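TetR transcriptional regulator (Chloroflexus aurantiacus, PDB 3QBM) probably binds DNA through an N-terminal helix-turn-helix domain and regulates transcription as a dimer, in the manner of the TetR family. Local coordinates at residues L175-A178 / T179-E182; T164-G167 / A168-L171; T186-A189 / T190-T193. All coordinates share one frame; numbering follows the deposited sequence.

Interaction 1. Residues L175-A178 / T179-E182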
loop_
_atom_site.group_PDB
_atom_site.type_symbol
_atom_site.label_atom_id
_atom_site.label_comp_id
_atom_site.label_asym_id
_atom_site.label_seq_id
_atom_site.Cartn_x
_atom_site.Cartn_y
_atom_site.Cartn_z
ATOM N N LEU A 175 3.715 7.388 -8.991
ATOM C CA LEU A 175 4.741 7.905 -9.889
ATOM C C LEU A 175 4.290 7.987 -11.360
ATOM O O LEU A 175 4.972 8.615 -12.170
ATOM C CB LEU A 175 6.041 7.092 -9.780
ATOM C CG LEU A 175 6.705 7.015 -8.391
ATOM C CD1 LEU A 175 8.017 6.179 -8.442
ATOM C CD2 LEU A 175 6.930 8.376 -7.749
ATOM N N GLU A 176 3.146 7.367 -11.701
ATOM C CA GLU A 176 2.555 7.401 -13.061
ATOM C C GLU A 176 3.492 6.759 -14.094
ATOM O O GLU A 176 3.707 7.254 -15.205
ATOM C CB GLU A 176 2.128 8.837 -13.433
ATOM C CG GLU A 176 0.978 9.333 -12.540
ATOM C CD GLU A 176 0.750 10.857 -12.568
ATOM O OE1 GLU A 176 1.131 11.502 -13.564
ATOM O OE2 GLU A 176 0.164 11.394 -11.581
ATOM N N THR A 177 4.060 5.631 -13.691
ATOM C CA THR A 177 4.983 4.906 -14.518
ATOM C C THR A 177 4.960 3.434 -14.156
ATOM O O THR A 177 4.828 3.091 -12.987
ATOM C CB THR A 177 6.434 5.431 -14.420
ATOM O OG1 THR A 177 7.272 4.498 -15.083
ATOM C CG2 THR A 177 6.932 5.557 -12.989
ATOM N N ALA A 178 5.089 2.568 -15.164
ATOM C CA ALA A 178 5.122 1.107 -14.934
ATOM C C ALA A 178 6.407 0.638 -14.281
ATOM O O ALA A 178 6.488 -0.501 -13.820
ATOM C CB ALA A 178 4.937 0.353 -16.228
ATOM N N THR A 179 7.411 1.509 -14.247
ATOM C CA THR A 179 8.768 1.103 -13.886
ATOM C C THR A 179 8.860 0.368 -12.524
ATOM O O THR A 179 9.527 -0.665 -12.443
ATOM C CB THR A 179 9.722 2.314 -13.978
ATOM O OG1 THR A 179 9.791 2.730 -15.355
ATOM C CG2 THR A 179 11.111 1.979 -13.476
ATOM N N PRO A 180 8.184 0.863 -11.481
ATOM C CA PRO A 180 8.266 0.126 -10.211
ATOM C C PRO A 180 7.734 -1.326 -10.265
ATOM O O PRO A 180 8.260 -2.215 -9.597
ATOM C CB PRO A 180 7.394 0.968 -9.246
ATOM C CG PRO A 180 7.428 2.350 -9.812
ATOM C CD PRO A 180 7.450 2.146 -11.319
ATOM N N LEU A 181 6.678 -1.555 -11.034
ATOM C CA LEU A 181 6.147 -2.895 -11.191
ATOM C C LEU A 181 7.102 -3.774 -12.006
ATOM O O LEU A 181 7.249 -4.956 -11.732
ATOM C CB LEU A 181 4.734 -2.850 -11.821
ATOM C CG LEU A 181 3.592 -2.603 -10.838
ATOM C CD1 LEU A 181 2.308 -2.175 -11.549
ATOM C CD2 LEU A 181 3.309 -3.840 -9.983
ATOM N N GLU A 182 7.724 -3.199 -13.031
ATOM C CA GLU A 182 8.663 -3.928 -13.867
ATOM C C GLU A 182 9.871 -4.329 -13.064
ATOM O O GLU A 182 10.276 -5.481 -13.117
ATOM C CB GLU A 182 9.098 -3.116 -15.087
ATOM C CG GLU A 182 8.141 -3.245 -16.237
ATOM C CD GLU A 182 8.133 -4.640 -16.831
ATOM O OE1 GLU A 182 8.991 -5.481 -16.453
ATOM O OE2 GLU A 182 7.251 -4.892 -17.678
#
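The hydroxyls of T177 and T179 meet where helix 179-196 begins. T177 OG1 accepts two bonds, one from T179 OG1 at 3.1 Å and a nearly straight one from the backbone T179 N (N-H...O angle 168°). The second is a capping bond, in which a side-chain oxygen takes up an amide at the start of the helix. It depends on T177 holding OG1 anti to its own backbone N (chi1 170°), which turns the hydroxyl toward the incoming helix and leaves CG2 on the side of the proline. The first full helical bond follows, E182 N to A178 O at 3.1 Å, with the donor in the carbonyl plane; L181 N also approaches A178 O, but at an angle that makes the bond weak. Around this polar start lies a small apolar patch. T177 CG2 comes to 3.8 Å from P180 CD, the two side chains crossing at about a right angle, while L175 CD1 rests 4.1 Å from P180 CG. A proline fits in the first turn, where no bond from its nitrogen is needed. Just upstream, E176 adopts positive phi as the C-prime residue of a Schellman motif, and its carboxylate forms a salt bridge with R125 of the second subunit. The connection thus closes helix 154-175 and opens helix 179-196, with P180 and L181 packed back against L171, A168 and A172 of the preceding helix.

Interaction 2. Residues T164-G167 / A168-L171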
loop_
_atom_site.group_PDB
_atom_site.type_symbol
_atom_site.label_atom_id
_atom_site.label_comp_id
_atom_site.label_asym_id
_atom_site.label_seq_id
_atom_site.Cartn_x
_atom_site.Cartn_y
_atom_site.Cartn_z
ATOM N N THR A 164 5.997 -6.975 -1.836
ATOM C CA THR A 164 6.720 -6.341 -2.945
ATOM C C THR A 164 5.825 -5.871 -4.058
ATOM O O THR A 164 5.958 -4.710 -4.540
ATOM C CB THR A 164 7.777 -7.293 -3.505
ATOM O OG1 THR A 164 8.640 -7.692 -2.421
ATOM C CG2 THR A 164 8.625 -6.602 -4.604
HETATM N N MSE A 165 4.951 -6.765 -4.496
HETATM C CA MSE A 165 4.098 -6.494 -5.647
HETATM C C MSE A 165 3.051 -5.432 -5.303
HETATM O O MSE A 165 2.835 -4.511 -6.093
HETATM C CB MSE A 165 3.476 -7.775 -6.224
HETATM C CG MSE A 165 4.472 -8.765 -6.822
HETATM SE SE MSE A 165 5.961 -8.059 -7.905
HETATM C CE MSE A 165 4.961 -7.366 -9.429
ATOM N N GLU A 166 2.448 -5.494 -4.117
ATOM C CA GLU A 166 1.461 -4.503 -3.735
ATOM C C GLU A 166 2.103 -3.136 -3.537
ATOM O O GLU A 166 1.512 -2.133 -3.947
ATOM C CB GLU A 166 0.689 -4.908 -2.468
ATOM C CG GLU A 166 -0.303 -6.015 -2.674
ATOM C CD GLU A 166 -1.558 -5.594 -3.413
ATOM O OE1 GLU A 166 -1.514 -4.684 -4.272
ATOM O OE2 GLU A 166 -2.593 -6.185 -3.112
ATOM N N GLY A 167 3.291 -3.079 -2.907
ATOM C CA GLY A 167 4.054 -1.815 -2.802
ATOM C C GLY A 167 4.400 -1.204 -4.177
ATOM O O GLY A 167 4.308 0.009 -4.414
ATOM N N ALA A 168 4.723 -2.068 -5.120
ATOM C CA ALA A 168 4.988 -1.617 -6.474
ATOM C C ALA A 168 3.728 -1.104 -7.182
ATOM O O ALA A 168 3.811 -0.141 -7.935
ATOM C CB ALA A 168 5.657 -2.705 -7.238
ATOM N N VAL A 169 2.581 -1.736 -6.944
ATOM C CA VAL A 169 1.273 -1.238 -7.435
ATOM C C VAL A 169 1.040 0.193 -6.917
ATOM O O VAL A 169 0.707 1.103 -7.707
ATOM C CB VAL A 169 0.103 -2.125 -7.026
ATOM C CG1 VAL A 169 -1.235 -1.431 -7.341
ATOM C CG2 VAL A 169 0.168 -3.457 -7.759
HETATM N N MSE A 170 1.268 0.405 -5.623
HETATM C CA MSE A 170 1.165 1.728 -5.013
HETATM C C MSE A 170 2.117 2.741 -5.691
HETATM O O MSE A 170 1.711 3.838 -6.074
HETATM C CB MSE A 170 1.520 1.648 -3.531
HETATM C CG MSE A 170 1.452 3.022 -2.803
HETATM SE SE MSE A 170 2.960 4.120 -2.891
HETATM C CE MSE A 170 4.162 2.902 -1.894
ATOM N N LEU A 171 3.377 2.355 -5.829
ATOM C CA LEU A 171 4.401 3.247 -6.418
ATOM C C LEU A 171 4.165 3.565 -7.874
ATOM O O LEU A 171 4.355 4.697 -8.290
ATOM C CB LEU A 171 5.775 2.631 -6.364
ATOM C CG LEU A 171 6.527 2.768 -5.064
ATOM C CD1 LEU A 171 7.847 2.056 -5.297
ATOM C CD2 LEU A 171 6.714 4.237 -4.617
#
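E166 and V169 lie side by side on one face of helix 154-175, and their torsions explain the meeting. The E166 chain leaves with CG beside its backbone N and then bends at chi2 (-74°), carrying the carboxylate outward from the helix with OE1 on the V169 side, while V169 places CG2 anti to its own carbonyl carbon and thus back toward the preceding turn. As a result E166 OE1 stands 4.1 Å from V169 CG2, an oxygen against a methyl group; this buried oxygen has no partner in the model. The same V169 CG2 lies 3.3 Å from M165 O, close to a carbonyl oxygen that already accepts from V169 N at 2.9 Å. Selenomethionine M170 bends at both chi2 and chi3, and its CE folds back to 3.8 Å from G167 O. That carbonyl takes its helical bond from L171 N at 2.9 Å. Two further backbone bonds, A168 N to T164 O and M170 N to E166 O, complete an unbroken ladder. F91 and L107 cover the E166 and V169 face, and across the dimer interface M170 packs on E166 of the second subunit. The arrangement is that of a regular, buried alpha-helix with i to i+4 bonding, here in the C-terminal domain of a TetR-like protein, where it packs against both its own domain and the partner subunit.

Interaction 3. Residues T186-A189 / T190-T193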
loop_
_atom_site.group_PDB
_atom_site.type_symbol
_atom_site.label_atom_id
_atom_site.label_comp_id
_atom_site.label_asym_id
_atom_site.label_seq_id
_atom_site.Cartn_x
_atom_site.Cartn_y
_atom_site.Cartn_z
ATOM N N THR A 186 10.933 -8.181 -12.010
ATOM C CA THR A 186 12.253 -8.694 -12.419
ATOM C C THR A 186 13.063 -9.137 -11.202
ATOM O O THR A 186 13.661 -10.194 -11.186
ATOM C CB THR A 186 12.987 -7.631 -13.268
ATOM O OG1 THR A 186 12.253 -7.458 -14.480
ATOM C CG2 THR A 186 14.472 -7.974 -13.558
ATOM N N HIS A 187 13.057 -8.312 -10.170
ATOM C CA HIS A 187 13.779 -8.675 -8.964
ATOM C C HIS A 187 13.311 -10.012 -8.398
ATOM O O HIS A 187 14.119 -10.894 -8.148
ATOM C CB HIS A 187 13.562 -7.642 -7.881
ATOM C CG HIS A 187 14.178 -8.041 -6.592
ATOM N ND1 HIS A 187 15.545 -8.080 -6.422
ATOM C CD2 HIS A 187 13.630 -8.403 -5.407
ATOM C CE1 HIS A 187 15.805 -8.489 -5.188
ATOM N NE2 HIS A 187 14.663 -8.656 -4.545
ATOM N N LEU A 188 12.014 -10.165 -8.205
ATOM C CA LEU A 188 11.483 -11.403 -7.638
ATOM C C LEU A 188 11.592 -12.610 -8.572
ATOM O O LEU A 188 11.882 -13.710 -8.124
ATOM C CB LEU A 188 10.053 -11.218 -7.119
ATOM C CG LEU A 188 9.948 -10.363 -5.833
ATOM C CD1 LEU A 188 8.462 -10.159 -5.530
ATOM C CD2 LEU A 188 10.736 -10.928 -4.623
ATOM N N ALA A 189 11.345 -12.430 -9.854
ATOM C CA ALA A 189 11.485 -13.525 -10.791
ATOM C C ALA A 189 12.915 -14.037 -10.788
ATOM O O ALA A 189 13.153 -15.253 -10.826
ATOM C CB ALA A 189 11.061 -13.089 -12.202
ATOM N N THR A 190 13.867 -13.105 -10.727
ATOM C CA THR A 190 15.279 -13.435 -10.759
ATOM C C THR A 190 15.649 -14.123 -9.442
ATOM O O THR A 190 16.292 -15.186 -9.440
ATOM C CB THR A 190 16.136 -12.185 -11.030
ATOM O OG1 THR A 190 15.774 -11.636 -12.301
ATOM C CG2 THR A 190 17.605 -12.554 -11.048
ATOM N N TYR A 191 15.190 -13.566 -8.323
ATOM C CA TYR A 191 15.459 -14.156 -7.005
ATOM C C TYR A 191 14.906 -15.586 -6.915
ATOM O O TYR A 191 15.607 -16.514 -6.505
ATOM C CB TYR A 191 14.864 -13.279 -5.906
ATOM C CG TYR A 191 14.714 -13.970 -4.585
ATOM C CD1 TYR A 191 15.848 -14.310 -3.815
ATOM C CD2 TYR A 191 13.441 -14.256 -4.042
ATOM C CE1 TYR A 191 15.699 -14.940 -2.569
ATOM C CE2 TYR A 191 13.304 -14.876 -2.812
ATOM C CZ TYR A 191 14.439 -15.220 -2.083
ATOM O OH TYR A 191 14.310 -15.832 -0.848
ATOM N N ILE A 192 13.663 -15.757 -7.339
ATOM C CA ILE A 192 13.004 -17.080 -7.319
ATOM C C ILE A 192 13.717 -18.062 -8.260
ATOM O O ILE A 192 14.024 -19.206 -7.897
ATOM C CB ILE A 192 11.500 -16.934 -7.616
ATOM C CG1 ILE A 192 10.793 -16.241 -6.464
ATOM C CG2 ILE A 192 10.858 -18.301 -7.864
ATOM C CD1 ILE A 192 9.415 -15.734 -6.870
ATOM N N THR A 193 14.050 -17.625 -9.459
ATOM C CA THR A 193 14.736 -18.516 -10.394
ATOM C C THR A 193 16.141 -18.924 -9.910
ATOM O O THR A 193 16.572 -20.087 -10.077
ATOM C CB THR A 193 14.865 -17.822 -11.751
ATOM O OG1 THR A 193 13.554 -17.547 -12.240
ATOM C CG2 THR A 193 15.629 -18.692 -12.754
#
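Helix 179-196 carries, in its C-terminal half, two threonines whose hydroxyls fold back onto the preceding turn, T190 onto T186 and T193 onto A189. T190 OG1 donates to T186 O at 2.8 Å, and T193 OG1 to A189 O at 2.7 Å. Each carbonyl also receives the regular helical amide, T190 N at 3.0 Å and T193 N at 2.9 Å, so each is gripped twice, with the amide and the hydroxyl arriving from opposite faces of its plane. Both hydroxyls owe their reach to OG1 sitting beside the backbone N (chi1 -61° in T190 as in T193), which points it down toward the previous turn. In one of its conformers T186 likewise bonds E182 O through its hydroxyl. On the other flank, I192 CG1 lies 3.2 Å from L188 O, the carbonyl oxygen that its own amide holds at 2.8 Å. The apolar contact there is between L188 CD2 and the Y191 ring, approached obliquely, 4.3 Å from CD2. L188 and I192 look into the domain, onto L88 and I84 respectively. Y191 instead meets H187 of the second subunit edge-to-face, and H187 NE2 is hydrogen-bonded to its counterpart in that subunit. The hydroxyl-to-carbonyl bonds, four residues back, are a familiar way for a threonine hydroxyl within a helix to find a hydrogen-bond acceptor, and this helix combines them with the dimer contact of a TetR-type C-terminal domain.

In the fold
The three contacts follow one another along two consecutive helices and illustrate how local chemistry changes with burial. Interaction 2, on helix 154-175, is the fully buried one, and its side chains are mainly apolar; interactions 1 and 3 share helix 179-196 and are only partly buried, and there threonine hydroxyls do much of the polar work. In interaction 1 a hydroxyl caps an amide at the helix start, whereas in interaction 3 hydroxyls donate to carbonyls within it. The two helices pack directly: L181 CD2 lies 3.8 Å from A168 CB, and T164 CB 3.6 Å from L188 CD1. All three contacts also touch the second subunit.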